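Long-range contact in methionyl-tRNA formyltransferase (Clostridium thermocellum, PDB 1ZGH), which probably transfers a formyl group from 10-formyltetrahydrofolate to the amino group of the methionine carried by initiator tRNA: residues Asp207-Asp219 with Glu236-Ile248. Residues are numbered along the deposited sequence; the frame is centred on the assembly and turned at random.
Sequences DLEKIYDYIRMLD and EFSRASMKNGKII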
loop_
_atom_site.group_PDB
_atom_site.type_symbol
_atom_site.label_atom_id
_atom_site.label_comp_id
_atom_site.label_asym_id
_atom_site.label_seq_id
_atom_site.Cartn_x
_atom_site.Cartn_y
_atom_site.Cartn_z
ATOM N N ASP A 207 23.360 4.438 11.395
ATOM C CA ASP A 207 23.219 4.418 12.845
ATOM C C ASP A 207 22.203 3.338 13.314
ATOM O O ASP A 207 21.487 2.702 12.497
ATOM C CB ASP A 207 23.022 5.871 13.408
ATOM C CG ASP A 207 21.616 6.452 13.209
ATOM O OD1 ASP A 207 20.628 5.759 12.948
ATOM O OD2 ASP A 207 21.481 7.687 13.324
ATOM N N LEU A 208 22.139 3.081 14.617
ATOM C CA LEU A 208 21.320 1.983 15.104
ATOM C C LEU A 208 19.811 2.148 14.793
ATOM O O LEU A 208 19.168 1.172 14.416
ATOM C CB LEU A 208 21.523 1.785 16.612
ATOM C CG LEU A 208 21.000 0.457 17.163
ATOM C CD1 LEU A 208 21.831 -0.729 16.687
ATOM C CD2 LEU A 208 20.994 0.528 18.693
ATOM N N GLU A 209 19.277 3.367 14.918
ATOM C CA GLU A 209 17.854 3.632 14.637
ATOM C C GLU A 209 17.575 3.433 13.157
ATOM O O GLU A 209 16.515 2.925 12.811
ATOM C CB GLU A 209 17.377 5.046 15.025
ATOM C CG GLU A 209 15.792 5.157 14.829
ATOM C CD GLU A 209 15.163 6.302 15.617
ATOM O OE1 GLU A 209 15.916 7.056 16.280
ATOM O OE2 GLU A 209 13.910 6.445 15.583
ATOM N N LYS A 210 18.519 3.812 12.284
ATOM C CA LYS A 210 18.328 3.589 10.843
ATOM C C LYS A 210 18.320 2.103 10.503
ATOM O O LYS A 210 17.529 1.664 9.674
ATOM C CB LYS A 210 19.387 4.319 10.015
ATOM C CG LYS A 210 19.101 4.306 8.515
ATOM N N ILE A 211 19.189 1.319 11.147
ATOM C CA ILE A 211 19.153 -0.149 11.027
ATOM C C ILE A 211 17.800 -0.712 11.440
ATOM O O ILE A 211 17.187 -1.507 10.695
ATOM C CB ILE A 211 20.311 -0.856 11.751
ATOM C CG1 ILE A 211 21.648 -0.463 11.140
ATOM C CG2 ILE A 211 20.158 -2.379 11.666
ATOM C CD1 ILE A 211 22.850 -0.929 11.953
ATOM N N TYR A 212 17.313 -0.271 12.600
ATOM C CA TYR A 212 15.996 -0.644 13.093
ATOM C C TYR A 212 14.884 -0.318 12.059
ATOM O O TYR A 212 14.044 -1.182 11.770
ATOM C CB TYR A 212 15.732 0.067 14.414
ATOM C CG TYR A 212 14.379 -0.194 15.043
ATOM C CD1 TYR A 212 14.148 -1.364 15.756
ATOM C CD2 TYR A 212 13.335 0.736 14.931
ATOM C CE1 TYR A 212 12.954 -1.586 16.323
ATOM C CE2 TYR A 212 12.124 0.519 15.480
ATOM C CZ TYR A 212 11.922 -0.657 16.189
ATOM O OH TYR A 212 10.734 -0.896 16.824
ATOM N N ASP A 213 14.926 0.900 11.509
ATOM C CA ASP A 213 13.961 1.354 10.482
ATOM C C ASP A 213 14.011 0.452 9.290
ATOM O O ASP A 213 12.969 0.039 8.818
ATOM C CB ASP A 213 14.181 2.816 10.092
ATOM C CG ASP A 213 13.729 3.774 11.169
ATOM O OD1 ASP A 213 12.929 3.354 12.019
ATOM O OD2 ASP A 213 14.183 4.934 11.185
ATOM N N TYR A 214 15.222 0.149 8.797
ATOM C CA TYR A 214 15.383 -0.781 7.638
ATOM C C TYR A 214 14.772 -2.172 7.873
ATOM O O TYR A 214 14.035 -2.686 7.052
ATOM C CB TYR A 214 16.857 -0.909 7.204
ATOM C CG TYR A 214 17.193 -0.015 6.036
ATOM C CD1 TYR A 214 17.115 1.373 6.156
ATOM C CD2 TYR A 214 17.600 -0.557 4.811
ATOM C CE1 TYR A 214 17.400 2.203 5.066
ATOM C CE2 TYR A 214 17.900 0.266 3.710
ATOM C CZ TYR A 214 17.790 1.635 3.854
ATOM O OH TYR A 214 18.120 2.458 2.816
ATOM N N ILE A 215 15.080 -2.783 9.018
ATOM C CA ILE A 215 14.525 -4.076 9.343
ATOM C C ILE A 215 12.988 -4.040 9.431
ATOM O O ILE A 215 12.306 -4.847 8.766
ATOM C CB ILE A 215 15.101 -4.667 10.646
ATOM C CG1 ILE A 215 16.627 -4.828 10.527
ATOM C CG2 ILE A 215 14.388 -6.019 10.949
ATOM C CD1 ILE A 215 17.276 -5.197 11.841
ATOM N N ARG A 216 12.439 -3.103 10.204
ATOM C CA ARG A 216 10.985 -3.054 10.366
ATOM C C ARG A 216 10.220 -2.705 9.065
ATOM O O ARG A 216 9.155 -3.255 8.841
ATOM C CB ARG A 216 10.560 -2.100 11.465
ATOM C CG ARG A 216 10.564 -0.608 11.099
ATOM C CD ARG A 216 10.445 0.185 12.372
ATOM N NE ARG A 216 10.612 1.623 12.182
ATOM C CZ ARG A 216 9.648 2.468 11.841
ATOM N NH1 ARG A 216 8.386 2.070 11.651
ATOM N NH2 ARG A 216 9.936 3.738 11.743
HETATM N N MSE A 217 10.786 -1.815 8.248
HETATM C CA MSE A 217 10.105 -1.288 7.058
HETATM C C MSE A 217 10.052 -2.341 5.949
HETATM O O MSE A 217 9.229 -2.227 5.059
HETATM C CB MSE A 217 10.729 -0.002 6.534
HETATM C CG MSE A 217 11.957 -0.185 5.624
HETATM SE SE MSE A 217 12.832 1.505 5.216
HETATM C CE MSE A 217 14.036 0.842 3.698
ATOM N N LEU A 218 10.924 -3.353 6.035
ATOM C CA LEU A 218 10.931 -4.501 5.127
ATOM C C LEU A 218 10.369 -5.827 5.672
ATOM O O LEU A 218 10.422 -6.860 4.974
ATOM C CB LEU A 218 12.355 -4.687 4.592
ATOM C CG LEU A 218 12.859 -3.472 3.812
ATOM C CD1 LEU A 218 14.382 -3.449 3.715
ATOM C CD2 LEU A 218 12.229 -3.375 2.463
ATOM N N ASP A 219 9.821 -5.785 6.897
ATOM C CA ASP A 219 9.285 -6.914 7.617
ATOM C C ASP A 219 7.779 -7.003 7.373
ATOM O O ASP A 219 6.954 -6.512 8.149
ATOM C CB ASP A 219 9.669 -6.781 9.083
ATOM C CG ASP A 219 9.361 -8.007 9.918
ATOM O OD1 ASP A 219 8.798 -9.030 9.411
ATOM O OD2 ASP A 219 9.644 -7.939 11.139
ATOM N N GLU A 236 19.414 -12.258 6.638
ATOM C CA GLU A 236 18.165 -11.519 6.519
ATOM C C GLU A 236 17.529 -11.353 7.894
ATOM O O GLU A 236 17.417 -12.316 8.634
ATOM C CB GLU A 236 17.199 -12.240 5.581
ATOM C CG GLU A 236 17.662 -12.249 4.140
ATOM C CD GLU A 236 16.602 -12.783 3.149
ATOM O OE1 GLU A 236 15.484 -13.124 3.538
ATOM O OE2 GLU A 236 16.906 -12.861 1.945
ATOM N N PHE A 237 17.106 -10.140 8.217
ATOM C CA PHE A 237 16.633 -9.805 9.549
ATOM C C PHE A 237 15.136 -9.544 9.569
ATOM O O PHE A 237 14.567 -9.020 8.593
ATOM C CB PHE A 237 17.360 -8.535 10.088
ATOM C CG PHE A 237 18.848 -8.655 10.098
ATOM C CD1 PHE A 237 19.501 -9.206 11.185
ATOM C CD2 PHE A 237 19.619 -8.215 9.006
ATOM C CE1 PHE A 237 20.856 -9.352 11.186
ATOM C CE2 PHE A 237 20.979 -8.348 9.027
ATOM C CZ PHE A 237 21.592 -8.924 10.125
ATOM N N SER A 238 14.517 -9.874 10.692
ATOM C CA SER A 238 13.111 -9.537 10.946
ATOM C C SER A 238 12.839 -9.472 12.454
ATOM O O SER A 238 13.732 -9.809 13.281
ATOM C CB SER A 238 12.206 -10.556 10.247
ATOM O OG SER A 238 12.505 -11.843 10.753
ATOM N N ARG A 239 11.642 -8.985 12.799
ATOM C CA ARG A 239 11.148 -8.909 14.151
ATOM C C ARG A 239 12.138 -8.191 15.090
ATOM O O ARG A 239 12.526 -8.683 16.170
ATOM C CB ARG A 239 10.836 -10.291 14.691
ATOM C CG ARG A 239 9.934 -10.230 15.942
ATOM C CD ARG A 239 9.078 -11.474 16.075
ATOM N NE ARG A 239 9.855 -12.693 16.251
ATOM C CZ ARG A 239 10.090 -13.292 17.411
ATOM N NH1 ARG A 239 9.666 -12.771 18.567
ATOM N NH2 ARG A 239 10.774 -14.431 17.415
ATOM N N ALA A 240 12.507 -7.000 14.673
ATOM C CA ALA A 240 13.430 -6.181 15.411
ATOM C C ALA A 240 12.774 -5.545 16.631
ATOM O O ALA A 240 11.613 -5.169 16.574
ATOM C CB ALA A 240 13.931 -5.107 14.514
ATOM N N SER A 241 13.528 -5.411 17.713
ATOM C CA SER A 241 13.033 -4.759 18.916
ATOM C C SER A 241 14.214 -4.012 19.516
ATOM O O SER A 241 15.294 -4.569 19.673
ATOM C CB SER A 241 12.453 -5.812 19.868
ATOM O OG SER A 241 11.806 -5.289 20.992
HETATM N N MSE A 242 14.005 -2.743 19.823
HETATM C CA MSE A 242 15.055 -1.889 20.277
HETATM C C MSE A 242 15.201 -1.986 21.797
HETATM O O MSE A 242 14.248 -1.921 22.544
HETATM C CB MSE A 242 14.814 -0.452 19.786
HETATM C CG MSE A 242 15.854 0.528 20.268
HETATM SE SE MSE A 242 17.557 0.245 19.261
HETATM C CE MSE A 242 16.990 1.287 17.635
ATOM N N LYS A 243 16.440 -2.173 22.238
ATOM C CA LYS A 243 16.785 -2.180 23.641
ATOM C C LYS A 243 17.903 -1.110 23.868
ATOM O O LYS A 243 18.350 -0.476 22.940
ATOM C CB LYS A 243 17.271 -3.570 24.050
ATOM C CG LYS A 243 16.237 -4.723 23.900
ATOM C CD LYS A 243 15.014 -4.497 24.746
ATOM C CE LYS A 243 13.918 -5.657 24.671
ATOM N NZ LYS A 243 12.595 -5.192 25.287
ATOM N N ASN A 244 18.356 -0.951 25.099
ATOM C CA ASN A 244 19.410 -0.003 25.361
ATOM C C ASN A 244 20.677 -0.462 24.676
ATOM O O ASN A 244 21.183 -1.512 24.992
ATOM C CB ASN A 244 19.650 0.159 26.841
ATOM C CG ASN A 244 20.664 1.250 27.125
ATOM O OD1 ASN A 244 20.515 2.387 26.670
ATOM N ND2 ASN A 244 21.710 0.896 27.790
ATOM N N GLY A 245 21.147 0.327 23.713
ATOM C CA GLY A 245 22.417 0.049 23.041
ATOM C C GLY A 245 22.433 -1.088 22.038
ATOM O O GLY A 245 23.490 -1.419 21.488
ATOM N N LYS A 246 21.277 -1.709 21.771
ATOM C CA LYS A 246 21.236 -2.837 20.854
ATOM C C LYS A 246 19.850 -3.077 20.251
ATOM O O LYS A 246 18.834 -2.638 20.807
ATOM C CB LYS A 246 21.669 -4.124 21.580
ATOM C CG LYS A 246 20.735 -4.617 22.636
ATOM C CD LYS A 246 21.413 -5.671 23.494
ATOM C CE LYS A 246 20.493 -6.281 24.505
ATOM N NZ LYS A 246 21.299 -7.176 25.391
ATOM N N ILE A 247 19.831 -3.804 19.150
ATOM C CA ILE A 247 18.572 -4.318 18.548
ATOM C C ILE A 247 18.628 -5.832 18.707
ATOM O O ILE A 247 19.660 -6.434 18.419
ATOM C CB ILE A 247 18.515 -4.006 17.043
ATOM C CG1 ILE A 247 18.457 -2.499 16.800
ATOM C CG2 ILE A 247 17.359 -4.783 16.332
ATOM C CD1 ILE A 247 18.698 -2.146 15.341
ATOM N N ILE A 248 17.537 -6.416 19.170
ATOM C CA ILE A 248 17.300 -7.850 19.158
ATOM C C ILE A 248 16.403 -8.161 17.974
ATOM O O ILE A 248 15.356 -7.524 17.789
ATOM C CB ILE A 248 16.632 -8.307 20.432
ATOM C CG1 ILE A 248 17.510 -7.931 21.632
ATOM C CG2 ILE A 248 16.379 -9.853 20.465
ATOM C CD1 ILE A 248 16.791 -8.064 22.884
HETATM O O HOH W 1 13.419 -6.823 7.222
#
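Leu208 straddles the two strands of the hairpin 240-248: its CD2 comes within 3.5 Å of SE of Met242, a selenomethionine, while CD1 packs against CG1 and CD1 of Ile247, the two side chains passing in opposite directions. The tip of Ile247, CD1, rests on the first turn of the helix, 3.5 Å from Leu208 O and 3.8 Å from Tyr212 CB. In Met242, CG lies opposite the main-chain nitrogen (chi1 178°) and the chain then bends at both following torsions, which brings CE beside Tyr212 CB at 3.7 Å. The Tyr212 ring lies alongside the strand, with Ser241 CA at its edge and CD1 near Ala240 CB. One turn further on, Ile215 divides its branches: CG2 sits 3.7 Å from Ala240 CB and also meets Ser238 CA on strand 236-238, whereas CD1 reaches Phe237 CB of that strand.

Polar contacts gather at the far end of the helix. Arg239 N donates to Asp219 OD2 at 2.8 Å, a fairly straight bond (163°) that arrives from above the carboxylate plane. Nearby, a water donates to both Ile215 O and Phe237 O, bridging the last turn of the helix to the strand.

The helix runs nearly antiparallel to strand 240-243, their axes 8.7 Å apart at closest approach. The chain turns a corner at Arg239, whose side chain forms a salt bridge with Asp250 on strand 246-254. Helix 208-217 thus packs across a beta hairpin closed by a type II turn (Lys243 to Lys246) in the C-terminal domain of the methionyl-tRNA formyltransferase family; on the helix's other flank, Asp213, Arg216 and Met217 touch Ile121 of helix 116-122, linking this unit to the formyltransferase domain.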